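Local coordinates for FKBP-type peptidyl-prolyl cis-trans isomerase 3 (Arabidopsis thaliana, PDB 1U79), which catalyses cis-trans isomerisation of peptide bonds preceding proline, providing the major activity of this kind in the chloroplast thylakoid lumen and regulating accumulation of the Rieske protein, at residues 68-73 with 91-96. Numbering follows the deposited sequence.
Sequences KGWDQG and LRIPPE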
ATOM      1  N   LYS A  68      -5.996   5.129   2.698  1.00 16.30           N
ATOM      2  CA  LYS A  68      -7.092   4.204   2.437  1.00 16.10           C
ATOM      3  C   LYS A  68      -6.682   3.049   1.509  1.00 14.86           C
ATOM      4  O   LYS A  68      -7.122   1.909   1.679  1.00 14.63           O
ATOM      5  CB  LYS A  68      -8.275   4.982   1.851  1.00 16.08           C
ATOM      6  CG  LYS A  68      -9.621   4.341   2.144  1.00 22.00           C
ATOM      7  CD  LYS A  68     -10.767   5.301   1.863  1.00 27.35           C
ATOM      8  CE  LYS A  68     -12.081   4.734   2.371  1.00 30.42           C
ATOM      9  NZ  LYS A  68     -13.236   5.643   2.079  1.00 33.48           N
ATOM     10  N   GLY A  69      -5.838   3.344   0.528  1.00 15.31           N
ATOM     11  CA  GLY A  69      -5.384   2.311  -0.390  1.00 13.46           C
ATOM     12  C   GLY A  69      -4.645   1.179   0.304  1.00 16.27           C
ATOM     13  O   GLY A  69      -4.667   0.035  -0.167  1.00 13.51           O
ATOM     14  N   TRP A  70      -3.975   1.485   1.417  1.00 14.10           N
ATOM     15  CA  TRP A  70      -3.246   0.458   2.153  1.00 13.15           C
ATOM     16  C   TRP A  70      -4.238  -0.349   2.988  1.00 14.09           C
ATOM     17  O   TRP A  70      -4.173  -1.576   3.030  1.00 15.94           O
ATOM     18  CB  TRP A  70      -2.172   1.086   3.051  1.00 11.63           C
ATOM     19  CG  TRP A  70      -0.786   1.135   2.428  1.00 10.76           C
ATOM     20  CD1 TRP A  70      -0.455   1.577   1.175  1.00 12.41           C
ATOM     21  CD2 TRP A  70       0.438   0.742   3.052  1.00 12.60           C
ATOM     22  NE1 TRP A  70       0.907   1.482   0.983  1.00 14.19           N
ATOM     23  CE2 TRP A  70       1.479   0.973   2.122  1.00 14.69           C
ATOM     24  CE3 TRP A  70       0.759   0.213   4.311  1.00 15.28           C
ATOM     25  CZ2 TRP A  70       2.820   0.692   2.413  1.00 15.88           C
ATOM     26  CZ3 TRP A  70       2.087  -0.066   4.603  1.00 18.14           C
ATOM     27  CH2 TRP A  70       3.106   0.175   3.653  1.00 16.85           C
ATOM     28  N   ASP A  71      -5.171   0.335   3.641  1.00 15.70           N
ATOM     29  CA  ASP A  71      -6.167  -0.369   4.441  1.00 14.96           C
ATOM     30  C   ASP A  71      -6.973  -1.317   3.563  1.00 16.93           C
ATOM     31  O   ASP A  71      -7.063  -2.519   3.851  1.00 15.54           O
ATOM     32  CB  ASP A  71      -7.102   0.615   5.150  1.00 14.69           C
ATOM     33  CG  ASP A  71      -6.535   1.106   6.485  1.00 16.70           C
ATOM     34  OD1 ASP A  71      -5.603   0.478   7.006  1.00 18.55           O
ATOM     35  OD2 ASP A  71      -7.035   2.112   7.023  1.00 16.67           O
ATOM     36  N   GLN A  72      -7.529  -0.787   2.477  1.00 15.36           N
ATOM     37  CA  GLN A  72      -8.322  -1.592   1.561  1.00 16.96           C
ATOM     38  C   GLN A  72      -7.449  -2.583   0.795  1.00 17.24           C
ATOM     39  O   GLN A  72      -7.848  -3.724   0.574  1.00 16.13           O
ATOM     40  CB  GLN A  72      -9.071  -0.702   0.560  1.00 18.98           C
ATOM     41  CG  GLN A  72      -9.924   0.386   1.202  1.00 22.62           C
ATOM     42  CD  GLN A  72     -10.706   1.201   0.176  1.00 24.78           C
ATOM     43  OE1 GLN A  72     -10.472   1.100  -1.027  1.00 26.71           O
ATOM     44  NE2 GLN A  72     -11.632   2.019   0.656  1.00 27.94           N
ATOM     45  N   GLY A  73      -6.252  -2.143   0.415  1.00 15.10           N
ATOM     46  CA  GLY A  73      -5.346  -2.983  -0.346  1.00 15.61           C
ATOM     47  C   GLY A  73      -4.747  -4.158   0.399  1.00 16.16           C
ATOM     48  O   GLY A  73      -4.328  -5.130  -0.225  1.00 16.32           O
ATOM     49  N   LEU A  91       0.485  -3.012  -5.345  1.00 13.55           N
ATOM     50  CA  LEU A  91      -0.746  -2.240  -5.335  1.00 14.56           C
ATOM     51  C   LEU A  91      -0.623  -0.997  -6.198  1.00 13.70           C
ATOM     52  O   LEU A  91       0.406  -0.313  -6.167  1.00 15.26           O
ATOM     53  CB  LEU A  91      -1.096  -1.780  -3.913  1.00 14.98           C
ATOM     54  CG  LEU A  91      -1.555  -2.739  -2.815  1.00 16.66           C
ATOM     55  CD1 LEU A  91      -1.709  -1.925  -1.526  1.00 15.72           C
ATOM     56  CD2 LEU A  91      -2.894  -3.408  -3.196  1.00 15.34           C
ATOM     57  N   ARG A  92      -1.676  -0.717  -6.963  1.00 13.31           N
ATOM     58  CA  ARG A  92      -1.748   0.481  -7.796  1.00 13.56           C
ATOM     59  C   ARG A  92      -2.875   1.270  -7.154  1.00 11.91           C
ATOM     60  O   ARG A  92      -4.035   0.836  -7.165  1.00 11.88           O
ATOM     61  CB  ARG A  92      -2.095   0.150  -9.244  1.00 14.76           C
ATOM     62  CG  ARG A  92      -2.162   1.387 -10.134  1.00 17.77           C
ATOM     63  CD  ARG A  92      -1.931   1.039 -11.612  1.00 22.43           C
ATOM     64  NE  ARG A  92      -1.967   2.236 -12.460  1.00 24.46           N
ATOM     65  CZ  ARG A  92      -3.094   2.823 -12.841  1.00 26.45           C
ATOM     66  NH1 ARG A  92      -4.250   2.316 -12.457  1.00 29.69           N
ATOM     67  NH2 ARG A  92      -3.076   3.912 -13.586  1.00 27.64           N
ATOM     68  N   ILE A  93      -2.533   2.438  -6.612  1.00 10.31           N
ATOM     69  CA  ILE A  93      -3.499   3.247  -5.877  1.00 10.17           C
ATOM     70  C   ILE A  93      -3.839   4.578  -6.521  1.00 11.41           C
ATOM     71  O   ILE A  93      -2.979   5.437  -6.662  1.00 12.99           O
ATOM     72  CB  ILE A  93      -2.966   3.534  -4.444  1.00 10.09           C
ATOM     73  CG1 ILE A  93      -2.555   2.217  -3.772  1.00 12.30           C
ATOM     74  CG2 ILE A  93      -4.037   4.269  -3.623  1.00  8.81           C
ATOM     75  CD1 ILE A  93      -2.020   2.367  -2.364  1.00 15.72           C
ATOM     76  N   PRO A  94      -5.110   4.771  -6.909  1.00 14.46           N
ATOM     77  CA  PRO A  94      -5.498   6.041  -7.530  1.00 14.54           C
ATOM     78  C   PRO A  94      -5.339   7.114  -6.454  1.00 15.35           C
ATOM     79  O   PRO A  94      -5.444   6.814  -5.272  1.00 14.39           O
ATOM     80  CB  PRO A  94      -6.966   5.822  -7.899  1.00 15.95           C
ATOM     81  CG  PRO A  94      -7.096   4.342  -8.018  1.00 18.82           C
ATOM     82  CD  PRO A  94      -6.238   3.829  -6.880  1.00 14.35           C
ATOM     83  N   PRO A  95      -5.097   8.375  -6.853  1.00 15.46           N
ATOM     84  CA  PRO A  95      -4.919   9.488  -5.912  1.00 15.23           C
ATOM     85  C   PRO A  95      -6.027   9.610  -4.870  1.00 14.07           C
ATOM     86  O   PRO A  95      -5.766   9.975  -3.730  1.00 13.23           O
ATOM     87  CB  PRO A  95      -4.872  10.709  -6.826  1.00 16.32           C
ATOM     88  CG  PRO A  95      -4.306  10.159  -8.089  1.00 18.71           C
ATOM     89  CD  PRO A  95      -5.018   8.849  -8.244  1.00 16.04           C
ATOM     90  N   GLU A  96      -7.261   9.324  -5.278  1.00 15.69           N
ATOM     91  CA  GLU A  96      -8.421   9.400  -4.386  1.00 18.64           C
ATOM     92  C   GLU A  96      -8.230   8.564  -3.114  1.00 17.91           C
ATOM     93  O   GLU A  96      -8.740   8.918  -2.051  1.00 18.35           O
ATOM     94  CB  GLU A  96      -9.683   8.929  -5.133  1.00 21.75           C
ATOM     95  CG  GLU A  96      -9.614   7.471  -5.590  1.00 28.54           C
ATOM     96  CD  GLU A  96     -10.651   7.109  -6.649  1.00 32.21           C
ATOM     97  OE1 GLU A  96     -10.697   7.783  -7.699  1.00 32.58           O
ATOM     98  OE2 GLU A  96     -11.411   6.138  -6.436  1.00 34.32           O
TER
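Leu91 and Ile93 lie against Gly69 and Gly73, one helical turn apart, where helix 68-75 sits on strand 88-93. From CB, which faces the helix, Ile93 divides into two branches. One, CG2, ends over the backbone, 4.0 Å from Gly69 CA. The other runs through CG1, anti to the carbonyl carbon (chi1 -52°), and with chi2 at 180° stretches straight out to CD1. That methyl is shared: it lies 3.9 Å from Gly69 CA and also meets Trp70 CD1 at 3.9 Å, arriving at the edge of the indole, near the plane of the ring.

Leu91 works one turn further along. Its CD1 packs 3.8 Å from Gly69 O, while CD2 reaches Gly73 O at 3.7 Å, and both methyls also touch Gly73 CA. An alanine here would probably leave a gap beneath Gly73 and take away the apolar cover of that turn.

Neither glycine has room for a side chain. A CB on Gly69 would fall 2.6 Å from Ile93 CG2, and one on Gly73 would crowd Leu91 CD1 just as badly. The bare helix face brings Gly69 CA to 5.9 Å from Ile93 CA, with the segment axes at 139°.

Phe121 and Tyr37 meet the Trp70 ring edge-to-face, and Phe59 packs against it too, in the core between helix and curved antiparallel sheet characteristic of FKBP domains. As in related FKBPs, this indole probably floors the active-site pocket, with Ile93 at its edge. Arg89, earlier on the strand, adds one polar tie, its NH2 hydrogen-bonding Gly73 O. Between residues 68-73 and 91-96 themselves, the contact is van der Waals, dependent on close fit.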